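Local coordinates for protein alanine racemase (Oenococcus oeni PSU-1, PDB 3HUR) that belongs to the alanine racemase family, whose chains join an N-terminal domain of the TIM-barrel clan to a C-terminal domain built largely of beta strands, at residues Q345-E350 with D360-T365; E256-R261 with T285-Y290. All blocks are in the same frame, centred on the assembly; numbering follows the deposited sequence.

Contact 1 (Q345-E350 with D360-T365)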
loop_
_atom_site.group_PDB
_atom_site.type_symbol
_atom_site.label_atom_id
_atom_site.label_comp_id
_atom_site.label_asym_id
_atom_site.label_seq_id
_atom_site.Cartn_x
_atom_site.Cartn_y
_atom_site.Cartn_z
ATOM N N GLN A 345 -15.142 4.815 11.593
ATOM C CA GLN A 345 -14.376 5.961 12.089
ATOM C C GLN A 345 -13.744 6.789 10.924
ATOM O O GLN A 345 -13.429 6.260 9.887
ATOM C CB GLN A 345 -13.236 5.534 13.028
ATOM C CG GLN A 345 -13.510 4.404 13.995
ATOM C CD GLN A 345 -14.229 4.845 15.270
ATOM O OE1 GLN A 345 -13.605 4.995 16.330
ATOM N NE2 GLN A 345 -15.538 5.065 15.160
ATOM N N ILE A 346 -13.560 8.087 11.167
ATOM C CA ILE A 346 -12.894 8.956 10.230
ATOM C C ILE A 346 -11.591 9.466 10.791
ATOM O O ILE A 346 -10.898 10.213 10.124
ATOM C CB ILE A 346 -13.791 10.070 9.742
ATOM C CG1 ILE A 346 -14.279 10.945 10.900
ATOM C CG2 ILE A 346 -14.933 9.492 8.980
ATOM C CD1 ILE A 346 -15.053 12.148 10.478
ATOM N N THR A 347 -11.222 8.990 11.987
ATOM C CA THR A 347 -9.926 9.327 12.608
ATOM C C THR A 347 -9.312 8.119 13.232
ATOM O O THR A 347 -10.006 7.188 13.576
ATOM C CB THR A 347 -10.067 10.378 13.723
ATOM O OG1 THR A 347 -11.218 10.073 14.490
ATOM C CG2 THR A 347 -10.244 11.775 13.183
ATOM N N VAL A 348 -7.995 8.161 13.390
ATOM C CA VAL A 348 -7.232 7.164 14.097
ATOM C C VAL A 348 -6.401 7.934 15.129
ATOM O O VAL A 348 -5.908 9.004 14.844
ATOM C CB VAL A 348 -6.299 6.304 13.148
ATOM C CG1 VAL A 348 -5.326 7.200 12.332
ATOM C CG2 VAL A 348 -5.465 5.239 13.922
ATOM N N GLU A 349 -6.249 7.355 16.312
ATOM C CA GLU A 349 -5.433 7.891 17.387
ATOM C C GLU A 349 -4.267 6.975 17.768
ATOM O O GLU A 349 -4.428 5.787 17.858
ATOM C CB GLU A 349 -6.315 8.053 18.614
ATOM C CG GLU A 349 -5.620 8.670 19.830
ATOM C CD GLU A 349 -6.610 9.384 20.725
ATOM O OE1 GLU A 349 -7.818 9.063 20.612
ATOM O OE2 GLU A 349 -6.202 10.279 21.487
ATOM N N GLU A 350 -3.123 7.565 18.068
ATOM C CA GLU A 350 -1.888 6.860 18.381
ATOM C C GLU A 350 -1.354 7.551 19.644
ATOM O O GLU A 350 -1.201 8.758 19.637
ATOM C CB GLU A 350 -0.944 7.062 17.171
ATOM C CG GLU A 350 0.533 6.511 17.210
ATOM C CD GLU A 350 1.241 6.550 15.772
ATOM O OE1 GLU A 350 1.149 7.579 15.041
ATOM O OE2 GLU A 350 1.883 5.536 15.351
ATOM N N ASP A 360 0.215 12.072 22.050
ATOM C CA ASP A 360 -1.171 11.743 21.701
ATOM C C ASP A 360 -1.559 12.320 20.318
ATOM O O ASP A 360 -2.071 13.414 20.236
ATOM C CB ASP A 360 -2.149 12.274 22.770
ATOM C CG ASP A 360 -3.562 11.673 22.640
ATOM O OD1 ASP A 360 -3.966 11.294 21.533
ATOM O OD2 ASP A 360 -4.306 11.564 23.652
ATOM N N GLU A 361 -1.373 11.553 19.245
ATOM C CA GLU A 361 -1.640 12.013 17.858
ATOM C C GLU A 361 -2.945 11.525 17.231
ATOM O O GLU A 361 -3.080 10.352 16.987
ATOM C CB GLU A 361 -0.524 11.506 16.962
ATOM C CG GLU A 361 -0.524 12.174 15.569
ATOM C CD GLU A 361 0.563 11.651 14.651
ATOM O OE1 GLU A 361 0.992 10.473 14.853
ATOM O OE2 GLU A 361 0.971 12.428 13.724
ATOM N N ILE A 362 -3.885 12.413 16.933
ATOM C CA ILE A 362 -5.061 12.020 16.173
ATOM C C ILE A 362 -4.897 12.520 14.747
ATOM O O ILE A 362 -4.351 13.607 14.542
ATOM C CB ILE A 362 -6.355 12.550 16.779
ATOM C CG1 ILE A 362 -6.476 12.061 18.217
ATOM C CG2 ILE A 362 -7.516 12.021 16.027
ATOM C CD1 ILE A 362 -7.804 12.417 18.946
ATOM N N GLN A 363 -5.369 11.716 13.781
ATOM C CA GLN A 363 -5.236 11.992 12.363
ATOM C C GLN A 363 -6.438 11.516 11.578
ATOM O O GLN A 363 -7.033 10.525 11.942
ATOM C CB GLN A 363 -4.012 11.295 11.807
ATOM C CG GLN A 363 -2.746 12.015 12.057
ATOM C CD GLN A 363 -1.546 11.304 11.439
ATOM O OE1 GLN A 363 -0.824 11.878 10.619
ATOM N NE2 GLN A 363 -1.339 10.068 11.817
ATOM N N THR A 364 -6.775 12.226 10.495
ATOM C CA THR A 364 -7.882 11.823 9.628
ATOM C C THR A 364 -7.526 10.561 8.858
ATOM O O THR A 364 -6.346 10.262 8.629
ATOM C CB THR A 364 -8.292 12.901 8.595
ATOM O OG1 THR A 364 -9.510 12.484 7.956
ATOM C CG2 THR A 364 -7.238 13.071 7.547
ATOM N N THR A 365 -8.555 9.787 8.573
ATOM C CA THR A 365 -8.464 8.597 7.745
ATOM C C THR A 365 -9.524 8.709 6.639
ATOM O O THR A 365 -9.846 7.699 6.015
ATOM C CB THR A 365 -8.766 7.278 8.571
ATOM O OG1 THR A 365 -10.114 7.351 9.059
ATOM C CG2 THR A 365 -7.798 7.100 9.725
HETATM O O HOH W 1 1.154 8.484 11.681
#

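Contact 2 (E256-R261 with T285-Y290)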
loop_
_atom_site.group_PDB
_atom_site.type_symbol
_atom_site.label_atom_id
_atom_site.label_comp_id
_atom_site.label_asym_id
_atom_site.label_seq_id
_atom_site.Cartn_x
_atom_site.Cartn_y
_atom_site.Cartn_z
ATOM N N GLU A 256 -19.003 13.948 -9.269
ATOM C CA GLU A 256 -19.959 14.447 -10.247
ATOM C C GLU A 256 -19.795 13.726 -11.568
ATOM O O GLU A 256 -18.760 13.163 -11.818
ATOM C CB GLU A 256 -19.782 15.959 -10.441
ATOM C CG GLU A 256 -18.476 16.350 -11.117
ATOM C CD GLU A 256 -18.239 17.846 -11.130
ATOM O OE1 GLU A 256 -19.038 18.570 -11.725
ATOM O OE2 GLU A 256 -17.237 18.308 -10.555
ATOM N N ILE A 257 -20.815 13.762 -12.413
ATOM C CA ILE A 257 -20.775 13.114 -13.711
ATOM C C ILE A 257 -19.882 13.963 -14.621
ATOM O O ILE A 257 -20.179 15.130 -14.817
ATOM C CB ILE A 257 -22.191 13.057 -14.340
ATOM C CG1 ILE A 257 -23.121 12.162 -13.542
ATOM C CG2 ILE A 257 -22.139 12.564 -15.795
ATOM C CD1 ILE A 257 -24.511 11.984 -14.158
ATOM N N ALA A 258 -18.823 13.350 -15.166
ATOM C CA ALA A 258 -17.888 13.975 -16.112
ATOM C C ALA A 258 -18.203 13.667 -17.584
ATOM O O ALA A 258 -17.774 14.390 -18.475
ATOM C CB ALA A 258 -16.416 13.562 -15.795
ATOM N N ASP A 259 -18.945 12.586 -17.827
ATOM C CA ASP A 259 -19.282 12.175 -19.177
ATOM C C ASP A 259 -20.544 11.298 -19.159
ATOM O O ASP A 259 -20.688 10.418 -18.308
ATOM C CB ASP A 259 -18.096 11.412 -19.772
ATOM C CG ASP A 259 -18.194 11.213 -21.302
ATOM O OD1 ASP A 259 -18.780 12.086 -21.976
ATOM O OD2 ASP A 259 -17.644 10.185 -21.815
ATOM N N VAL A 260 -21.457 11.561 -20.094
ATOM C CA VAL A 260 -22.635 10.701 -20.345
ATOM C C VAL A 260 -22.652 10.207 -21.804
ATOM O O VAL A 260 -22.515 11.001 -22.736
ATOM C CB VAL A 260 -23.953 11.430 -20.102
ATOM C CG1 VAL A 260 -25.090 10.420 -20.038
ATOM C CG2 VAL A 260 -23.887 12.235 -18.819
ATOM N N ARG A 261 -22.800 8.891 -21.962
ATOM C CA ARG A 261 -22.829 8.218 -23.252
ATOM C C ARG A 261 -24.107 7.363 -23.360
ATOM O O ARG A 261 -24.431 6.603 -22.440
ATOM C CB ARG A 261 -21.626 7.285 -23.366
ATOM C CG ARG A 261 -20.231 7.957 -23.578
ATOM C CD ARG A 261 -19.130 6.887 -23.601
ATOM N NE ARG A 261 -19.063 6.208 -22.311
ATOM C CZ ARG A 261 -18.568 4.988 -22.072
ATOM N NH1 ARG A 261 -18.069 4.214 -23.036
ATOM N NH2 ARG A 261 -18.593 4.521 -20.818
ATOM N N THR A 285 -19.810 8.345 -16.635
ATOM C CA THR A 285 -18.422 8.174 -16.170
ATOM C C THR A 285 -18.109 9.184 -15.038
ATOM O O THR A 285 -18.281 10.404 -15.212
ATOM C CB THR A 285 -17.452 8.517 -17.287
ATOM O OG1 THR A 285 -17.762 7.710 -18.400
ATOM C CG2 THR A 285 -15.975 8.313 -16.877
ATOM N N LEU A 286 -17.639 8.675 -13.907
ATOM C CA LEU A 286 -17.386 9.503 -12.738
ATOM C C LEU A 286 -15.876 9.581 -12.584
ATOM O O LEU A 286 -15.182 8.598 -12.807
ATOM C CB LEU A 286 -18.042 8.886 -11.482
ATOM C CG LEU A 286 -19.512 8.470 -11.601
ATOM C CD1 LEU A 286 -20.009 7.917 -10.289
ATOM C CD2 LEU A 286 -20.437 9.592 -12.061
ATOM N N PRO A 287 -15.355 10.742 -12.211
ATOM C CA PRO A 287 -13.926 10.878 -12.256
ATOM C C PRO A 287 -13.254 10.429 -10.960
ATOM O O PRO A 287 -12.483 11.174 -10.363
ATOM C CB PRO A 287 -13.750 12.359 -12.523
ATOM C CG PRO A 287 -14.877 12.984 -11.730
ATOM C CD PRO A 287 -16.012 12.029 -11.936
ATOM N N PHE A 288 -13.547 9.209 -10.530
ATOM C CA PHE A 288 -12.716 8.547 -9.564
ATOM C C PHE A 288 -12.490 7.092 -9.892
ATOM O O PHE A 288 -13.268 6.448 -10.571
ATOM C CB PHE A 288 -13.320 8.677 -8.172
ATOM C CG PHE A 288 -14.726 8.195 -8.075
ATOM C CD1 PHE A 288 -14.991 6.885 -7.814
ATOM C CD2 PHE A 288 -15.782 9.065 -8.251
ATOM C CE1 PHE A 288 -16.280 6.437 -7.721
ATOM C CE2 PHE A 288 -17.094 8.628 -8.131
ATOM C CZ PHE A 288 -17.332 7.305 -7.874
ATOM N N GLY A 289 -11.413 6.563 -9.332
ATOM C CA GLY A 289 -11.128 5.140 -9.416
ATOM C C GLY A 289 -10.070 4.739 -8.437
ATOM O O GLY A 289 -9.882 5.389 -7.419
ATOM N N TYR A 290 -9.312 3.704 -8.766
ATOM C CA TYR A 290 -8.412 3.110 -7.784
ATOM C C TYR A 290 -7.244 3.968 -7.393
ATOM O O TYR A 290 -6.515 3.562 -6.517
ATOM C CB TYR A 290 -7.914 1.738 -8.253
ATOM C CG TYR A 290 -9.022 0.714 -8.300
ATOM C CD1 TYR A 290 -9.594 0.225 -7.131
ATOM C CD2 TYR A 290 -9.490 0.217 -9.513
ATOM C CE1 TYR A 290 -10.627 -0.711 -7.179
ATOM C CE2 TYR A 290 -10.513 -0.719 -9.566
ATOM C CZ TYR A 290 -11.079 -1.182 -8.411
ATOM O OH TYR A 290 -12.094 -2.134 -8.497
HETATM O O HOH W 2 -20.053 7.376 -19.832
#

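Contact 1 (Q345-E350 with D360-T365)
The antiparallel beta hairpin of strands 347-353 and 357-364 is zipped together here by two reciprocal backbone pairs, Val348 with Gln363 and Glu350 with Glu361. Val348 N reaches Gln363 O at 2.9 Å, and Glu361 N reaches Glu350 O at 2.8 Å; each bond has its counterpart in the return direction. Just beyond the open end of the hairpin, where one strand starts and the other finishes, Thr365 N donates to Ile346 O, 2.8 Å away and well above the carbonyl plane. Thr365 CG2 meets Val348 CG1 at 3.6 Å, the two side chains crossing at about a right angle.

Glu349 and Ile362 share one face of the hairpin. Glu349 crosses Ile362 obliquely, its CD 3.7 Å from Ile362 CG1. Its CG is anti to the backbone N (chi1 -177°) and the chain stays extended beyond it, which takes the carboxylate to that of Asp360. Glu349 OE2 and Asp360 OD1 are only 2.5 Å apart, and the carboxylate planes are 37° from each other. Ile362 also packs on Ala41 of helix 41-45.

On the opposite face Glu350 and Glu361 are both extended and lie side by side, pointing the same way. Their OE1 atoms come within 2.9 Å, and the two carboxylates are nearly coplanar (14°). Glu350 OE2 accepts a hydrogen bond from Asn291 ND2 of the second subunit. A water accepts from Gln363 NE2 at 3.0 Å and donates weakly to Glu350 OE1.

The register sets Glu350 directly beside Glu361, whereas Glu349 reaches Asp360 diagonally. The Glu349-Asp360 separation is short enough that one of the two carboxyl groups is probably protonated. Crowding of like charges may raise the proton affinity of the Glu350-Glu361 pair as well, though the Asn291 bond would partly offset the repulsion.

Contact 2 (E256-R261 with T285-Y290)
Asp259 and Thr285 point to the same face of the sheet, and their CB atoms meet at 3.9 Å. Thr285 OG1 lies 2.7 Å from a water, and that water accepts from Arg261 NE at 2.9 Å, in the plane at the edge of the guanidinium. The Arg261 chain bends at chi3 (-63°), placing NE for this bridge, while its guanidinium makes a cation-pi contact with Tyr271 of the third subunit; the hydroxyl of that tyrosine is hydrogen-bonded to Thr285 OG1.

Leu286 leaves the strand on the face opposite to Thr285 and crosses Ile257 obliquely, its CD2 4.0 Å from Ile257 CG1. Pro287, at the centre of an inverse gamma turn, brings CD to 3.0 Å from Glu256 O, with CG further off. Ala258 CB points toward this segment and approaches the same CD atom.

The backbone pairing is irregular here. Thr285 N donates to Asp259 O at 2.8 Å, whereas Thr285 O takes Ala258 N at 3.0 Å and, weakly, Asp259 N. Two residues facing one in this way form a classic beta bulge, which here interrupts strand 251-263 of the C-terminal domain's mixed sheet.

Overall arrangement
The chain first lays down strand 10-15 of the mixed sheet, then runs through the parallel strands of the TIM-barrel-type domain, and returns to the mixed sheet at contact 2. This contact closes a loop of 23 intervening residues and joins strands 251-263 and 281-286. Contact 1 opens later and closes a tighter hairpin, with 9 residues between its segments, set against helix 41-45 of the N-terminal domain. The two follow in series, neither enclosing nor crossing the other, and do not touch: their centres are about 30 Å apart and their nearest atoms about 14 Å. Both border the second subunit, and contact 2 also reaches the third.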